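Local coordinates for putative electron transport related protein (Corynebacterium diphtheriae, PDB 4PQ1) that probably acts as a thioredoxin-like thiol-disulfide oxidoreductase, a DsbF homologue thought to exchange disulfides in protein substrates, at residues Val48-Gly53 against Arg60-Asp65; Phe141-Glu144 against Gln148-Ile151. All blocks are in the same frame, centred on the assembly; numbering follows the deposited sequence.

Contact 1. Residues Val48-Gly53 against Arg60-Asp65; sequences VLNAWG and RSESDD
N50, on the strand 46-52, and E62, where the helix 57-61 gives way to the helix 63-73, are the one residue pair that touches here, and polar atoms do the touching. The direct hydrogen bond runs from N50 ND2 to E62 OE1 at 3.1 Å, with an N-H...O angle of 149°. It is not flat at either end: the acceptor lies 20° out of the amide plane, and the donor meets OE1 from above the carboxylate plane. The side chains reach toward each other from strand and helix, with the amide and carboxylate planes strongly inclined. On the helix side, CG of E62 sits between its backbone N and carbonyl carbon (chi1 71°), and the chain is extended from there, which carries the carboxylate across to the strand.

A water-mediated link runs beside the direct one. A single water donates hydrogen bonds to N50 OD1 (2.8 Å) and to E62 OE1 (2.6 Å), so OE1 accepts from both the amide and the water. This closes a small ring of bonds that should fix the rotation of the amide.

Further hydrogen bonds satisfy the same buried groups: N50 ND2 is also bonded to T128 OG1 on the strand 127-131, and E62 OE2 accepts from V145 N. Three donors thus reach the E62 carboxylate, two at OE1 and one at OE2. The joint spans the central strand of a thioredoxin fold and the helix that starts at the C56-C59 disulfide, a CxxC arrangement as in thioredoxin; the E62 side chain lies near that pair without touching it.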
loop_
_atom_site.group_PDB
_atom_site.type_symbol
_atom_site.label_atom_id
_atom_site.label_comp_id
_atom_site.label_asym_id
_atom_site.label_seq_id
_atom_site.Cartn_x
_atom_site.Cartn_y
_atom_site.Cartn_z
ATOM N N VAL A 48 5.058 0.768 2.848
ATOM C CA VAL A 48 4.579 0.382 1.529
ATOM C C VAL A 48 3.091 0.061 1.586
ATOM O O VAL A 48 2.688 -0.950 2.174
ATOM C CB VAL A 48 5.354 -0.832 0.973
ATOM C CG1 VAL A 48 4.847 -1.197 -0.407
ATOM C CG2 VAL A 48 6.838 -0.522 0.918
ATOM N N LEU A 49 2.283 0.936 0.986
ATOM C CA LEU A 49 0.822 0.760 0.907
ATOM C C LEU A 49 0.429 -0.024 -0.326
ATOM O O LEU A 49 0.900 0.259 -1.437
ATOM C CB LEU A 49 0.105 2.113 0.859
ATOM C CG LEU A 49 0.330 3.129 1.958
ATOM C CD1 LEU A 49 -0.221 4.458 1.487
ATOM C CD2 LEU A 49 -0.360 2.648 3.220
ATOM N N ASN A 50 -0.467 -0.983 -0.137
ATOM C CA ASN A 50 -0.921 -1.832 -1.223
ATOM C C ASN A 50 -2.412 -2.074 -1.124
ATOM O O ASN A 50 -2.904 -2.610 -0.123
ATOM C CB ASN A 50 -0.159 -3.158 -1.214
ATOM C CG ASN A 50 -0.667 -4.124 -2.251
ATOM O OD1 ASN A 50 -1.352 -5.080 -1.914
ATOM N ND2 ASN A 50 -0.351 -3.877 -3.521
ATOM N N ALA A 51 -3.134 -1.624 -2.146
ATOM C CA ALA A 51 -4.568 -1.875 -2.252
ATOM C C ALA A 51 -4.788 -3.217 -2.938
ATOM O O ALA A 51 -4.243 -3.473 -4.019
ATOM C CB ALA A 51 -5.254 -0.768 -3.017
ATOM N N TRP A 52 -5.583 -4.072 -2.304
ATOM C CA TRP A 52 -5.723 -5.448 -2.748
ATOM C C TRP A 52 -7.092 -5.993 -2.371
ATOM O O TRP A 52 -7.821 -5.372 -1.599
ATOM C CB TRP A 52 -4.629 -6.318 -2.121
ATOM C CG TRP A 52 -4.816 -6.543 -0.628
ATOM C CD1 TRP A 52 -4.413 -5.721 0.387
ATOM C CD2 TRP A 52 -5.458 -7.667 0.001
ATOM N NE1 TRP A 52 -4.758 -6.267 1.612
ATOM C CE2 TRP A 52 -5.401 -7.460 1.397
ATOM C CE3 TRP A 52 -6.055 -8.833 -0.480
ATOM C CZ2 TRP A 52 -5.942 -8.373 2.314
ATOM C CZ3 TRP A 52 -6.596 -9.743 0.437
ATOM C CH2 TRP A 52 -6.527 -9.506 1.816
ATOM N N GLY A 53 -7.433 -7.156 -2.923
ATOM C CA GLY A 53 -8.632 -7.888 -2.538
ATOM C C GLY A 53 -8.366 -9.323 -2.942
ATOM O O GLY A 53 -7.682 -9.551 -3.939
ATOM N N ARG A 60 -3.427 -11.689 -5.869
ATOM C CA ARG A 60 -3.007 -13.045 -5.466
ATOM C C ARG A 60 -1.622 -13.397 -6.017
ATOM O O ARG A 60 -0.761 -13.939 -5.313
ATOM C CB ARG A 60 -4.038 -14.088 -5.938
ATOM C CG ARG A 60 -5.449 -13.873 -5.359
ATOM C CD ARG A 60 -6.399 -15.063 -5.574
ATOM N NE ARG A 60 -6.673 -15.327 -6.985
ATOM C CZ ARG A 60 -7.702 -14.811 -7.660
ATOM N NH1 ARG A 60 -8.555 -13.987 -7.057
ATOM N NH2 ARG A 60 -7.881 -15.109 -8.942
ATOM N N SER A 61 -1.431 -13.081 -7.293
ATOM C CA SER A 61 -0.169 -13.258 -7.994
ATOM C C SER A 61 1.019 -12.517 -7.349
ATOM O O SER A 61 2.103 -13.082 -7.212
ATOM C CB SER A 61 -0.359 -12.794 -9.443
ATOM O OG SER A 61 0.861 -12.700 -10.137
ATOM N N GLU A 62 0.816 -11.261 -6.944
ATOM C CA GLU A 62 1.912 -10.451 -6.412
ATOM C C GLU A 62 2.011 -10.554 -4.885
ATOM O O GLU A 62 2.807 -9.859 -4.257
ATOM C CB GLU A 62 1.737 -8.982 -6.817
ATOM C CG GLU A 62 0.596 -8.299 -6.095
ATOM C CD GLU A 62 0.571 -6.767 -6.222
ATOM O OE1 GLU A 62 -0.325 -6.179 -5.583
ATOM O OE2 GLU A 62 1.409 -6.147 -6.934
ATOM N N SER A 63 1.215 -11.435 -4.291
ATOM C CA SER A 63 1.079 -11.472 -2.832
ATOM C C SER A 63 2.360 -11.924 -2.136
ATOM O O SER A 63 2.766 -11.338 -1.131
ATOM C CB SER A 63 -0.088 -12.393 -2.433
ATOM O OG SER A 63 -0.208 -12.508 -1.020
ATOM N N ASP A 64 2.992 -12.964 -2.673
ATOM C CA ASP A 64 4.225 -13.473 -2.091
ATOM C C ASP A 64 5.323 -12.417 -2.086
ATOM O O ASP A 64 6.133 -12.343 -1.156
ATOM C CB ASP A 64 4.712 -14.695 -2.856
ATOM C CG ASP A 64 3.897 -15.946 -2.545
ATOM O OD1 ASP A 64 3.255 -16.000 -1.471
ATOM O OD2 ASP A 64 3.919 -16.879 -3.377
ATOM N N ASP A 65 5.356 -11.611 -3.144
ATOM C CA ASP A 65 6.396 -10.609 -3.296
ATOM C C ASP A 65 6.235 -9.502 -2.261
ATOM O O ASP A 65 7.215 -9.028 -1.683
ATOM C CB ASP A 65 6.381 -10.042 -4.717
ATOM C CG ASP A 65 7.242 -10.855 -5.677
ATOM O OD1 ASP A 65 7.687 -11.967 -5.301
ATOM O OD2 ASP A 65 7.483 -10.389 -6.809
HETATM O O HOH W 1 -1.866 -7.215 -3.713
#

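Contact 2. Residues Phe141-Glu144 against Gln148-Ile151; sequences FLRE and QDLI
D149, which gives the largest share of the surface buried here, meets R143 in a salt bridge. R143 NH1 donates to D149 OD2 at 3.0 Å, with an N-H...O angle of 160° and the acceptor near the guanidinium plane. A weak second bond from NH2 to D149 OD1, 3.4 Å long, is almost straight. The grip is two-pronged but not coplanar: guanidinium and carboxylate planes stand 70° apart, and NH1 reaches OD2 from above the carboxylate plane. R143 CG sits between its backbone N and carbonyl carbon (chi1 58°), with the chain extended to NE, and NH1 also donates to E144 O at 3.0 Å. Its NE pairs with E13, while D149 OD2 accepts from T146 N at the start of the helix 147-156. Both charged groups therefore have more than one partner.

In this thioredoxin-like fold the segment 141-144 leads from the end of the strand 137-141 to that C-terminal helix, and the salt bridge ties the connection to the helix's first turn.

F141 supplies the apolar part. Its CE2 lies 3.8 Å from L150 CD2, the side chains running antiparallel alongside each other, and its CZ is 4.1 Å from D149 O. The ring also supports the arginine, with CD1 3.7 Å above one guanidinium face, nearer the group's margin than its middle. L150 also packs on T128 and V130 of the strand 127-131 and on L66 and V69 of the helix 63-73.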
loop_
_atom_site.group_PDB
_atom_site.type_symbol
_atom_site.label_atom_id
_atom_site.label_comp_id
_atom_site.label_asym_id
_atom_site.label_seq_id
_atom_site.Cartn_x
_atom_site.Cartn_y
_atom_site.Cartn_z
ATOM N N PHE A 141 2.688 2.852 -8.086
ATOM C CA PHE A 141 2.583 1.821 -9.112
ATOM C C PHE A 141 1.126 1.495 -9.396
ATOM O O PHE A 141 0.423 0.990 -8.515
ATOM C CB PHE A 141 3.316 0.545 -8.683
ATOM C CG PHE A 141 4.813 0.699 -8.589
ATOM C CD1 PHE A 141 5.608 0.554 -9.714
ATOM C CD2 PHE A 141 5.427 0.962 -7.367
ATOM C CE1 PHE A 141 6.987 0.693 -9.629
ATOM C CE2 PHE A 141 6.798 1.099 -7.282
ATOM C CZ PHE A 141 7.585 0.965 -8.415
ATOM N N LEU A 142 0.674 1.793 -10.615
ATOM C CA LEU A 142 -0.707 1.526 -11.019
ATOM C C LEU A 142 -0.761 0.204 -11.786
ATOM O O LEU A 142 -1.304 0.107 -12.887
ATOM C CB LEU A 142 -1.255 2.672 -11.871
ATOM C CG LEU A 142 -1.147 4.050 -11.195
ATOM C CD1 LEU A 142 -1.591 5.160 -12.140
ATOM C CD2 LEU A 142 -1.931 4.092 -9.873
ATOM N N ARG A 143 -0.178 -0.812 -11.173
ATOM C CA ARG A 143 0.008 -2.088 -11.798
ATOM C C ARG A 143 0.484 -3.023 -10.721
ATOM O O ARG A 143 0.904 -2.573 -9.659
ATOM C CB ARG A 143 1.012 -2.019 -12.950
ATOM C CG ARG A 143 2.390 -1.511 -12.557
ATOM C CD ARG A 143 3.413 -1.903 -13.612
ATOM N NE ARG A 143 4.745 -1.359 -13.370
ATOM C CZ ARG A 143 5.721 -2.010 -12.750
ATOM N NH1 ARG A 143 5.519 -3.236 -12.295
ATOM N NH2 ARG A 143 6.907 -1.435 -12.587
ATOM N N GLU A 144 0.340 -4.321 -10.980
ATOM C CA GLU A 144 1.010 -5.343 -10.206
ATOM C C GLU A 144 2.521 -5.044 -10.156
ATOM O O GLU A 144 3.100 -4.574 -11.148
ATOM C CB GLU A 144 0.745 -6.716 -10.836
ATOM C CG GLU A 144 1.347 -7.877 -10.080
ATOM C CD GLU A 144 0.944 -9.240 -10.661
ATOM O OE1 GLU A 144 1.459 -10.259 -10.139
ATOM O OE2 GLU A 144 0.137 -9.285 -11.632
ATOM N N GLN A 148 11.223 -6.685 -6.560
ATOM C CA GLN A 148 12.395 -5.912 -6.947
ATOM C C GLN A 148 11.994 -4.497 -7.410
ATOM O O GLN A 148 12.781 -3.547 -7.271
ATOM C CB GLN A 148 13.188 -6.659 -8.028
ATOM C CG GLN A 148 14.664 -6.247 -8.165
ATOM C CD GLN A 148 15.402 -6.158 -6.831
ATOM O OE1 GLN A 148 15.598 -5.069 -6.292
ATOM N NE2 GLN A 148 15.816 -7.303 -6.300
ATOM N N ASP A 149 10.780 -4.360 -7.955
ATOM C CA ASP A 149 10.190 -3.041 -8.225
ATOM C C ASP A 149 10.288 -2.197 -6.969
ATOM O O ASP A 149 10.799 -1.074 -6.981
ATOM C CB ASP A 149 8.711 -3.142 -8.635
ATOM C CG ASP A 149 8.505 -3.586 -10.077
ATOM O OD1 ASP A 149 9.281 -3.172 -10.970
ATOM O OD2 ASP A 149 7.526 -4.340 -10.317
ATOM N N LEU A 150 9.811 -2.772 -5.873
ATOM C CA LEU A 150 9.696 -2.068 -4.613
ATOM C C LEU A 150 11.035 -1.905 -3.940
ATOM O O LEU A 150 11.341 -0.833 -3.436
ATOM C CB LEU A 150 8.741 -2.799 -3.687
ATOM C CG LEU A 150 7.359 -2.964 -4.315
ATOM C CD1 LEU A 150 6.438 -3.717 -3.379
ATOM C CD2 LEU A 150 6.775 -1.610 -4.656
ATOM N N ILE A 151 11.829 -2.966 -3.935
ATOM C CA ILE A 151 13.128 -2.928 -3.286
ATOM C C ILE A 151 14.027 -1.842 -3.895
ATOM O O ILE A 151 14.703 -1.130 -3.179
ATOM C CB ILE A 151 13.825 -4.310 -3.351
ATOM C CG1 ILE A 151 13.264 -5.224 -2.259
ATOM C CG2 ILE A 151 15.338 -4.169 -3.159
ATOM C CD1 ILE A 151 13.694 -6.658 -2.397
#

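How the contacts relate
Contact 1 is the more buried of the two: both its touching residues are buried, yet its chemistry is polar and includes a bound water. Contact 2 is partly buried and divides its work, placing an ion pair toward the surface and hydrocarbon in the interior. Each joins a sheet strand, or the chain just leaving one, to a helix, but the helices differ: 57-61 with 63-73 in the first, 147-156 in the second. The centres lie about 10 Å apart. A probable hydrogen bond joins S61 OG to E144 OE1 at 2.5 Å, and V48 CG1 packs on L150 CD1 at 4.2 Å.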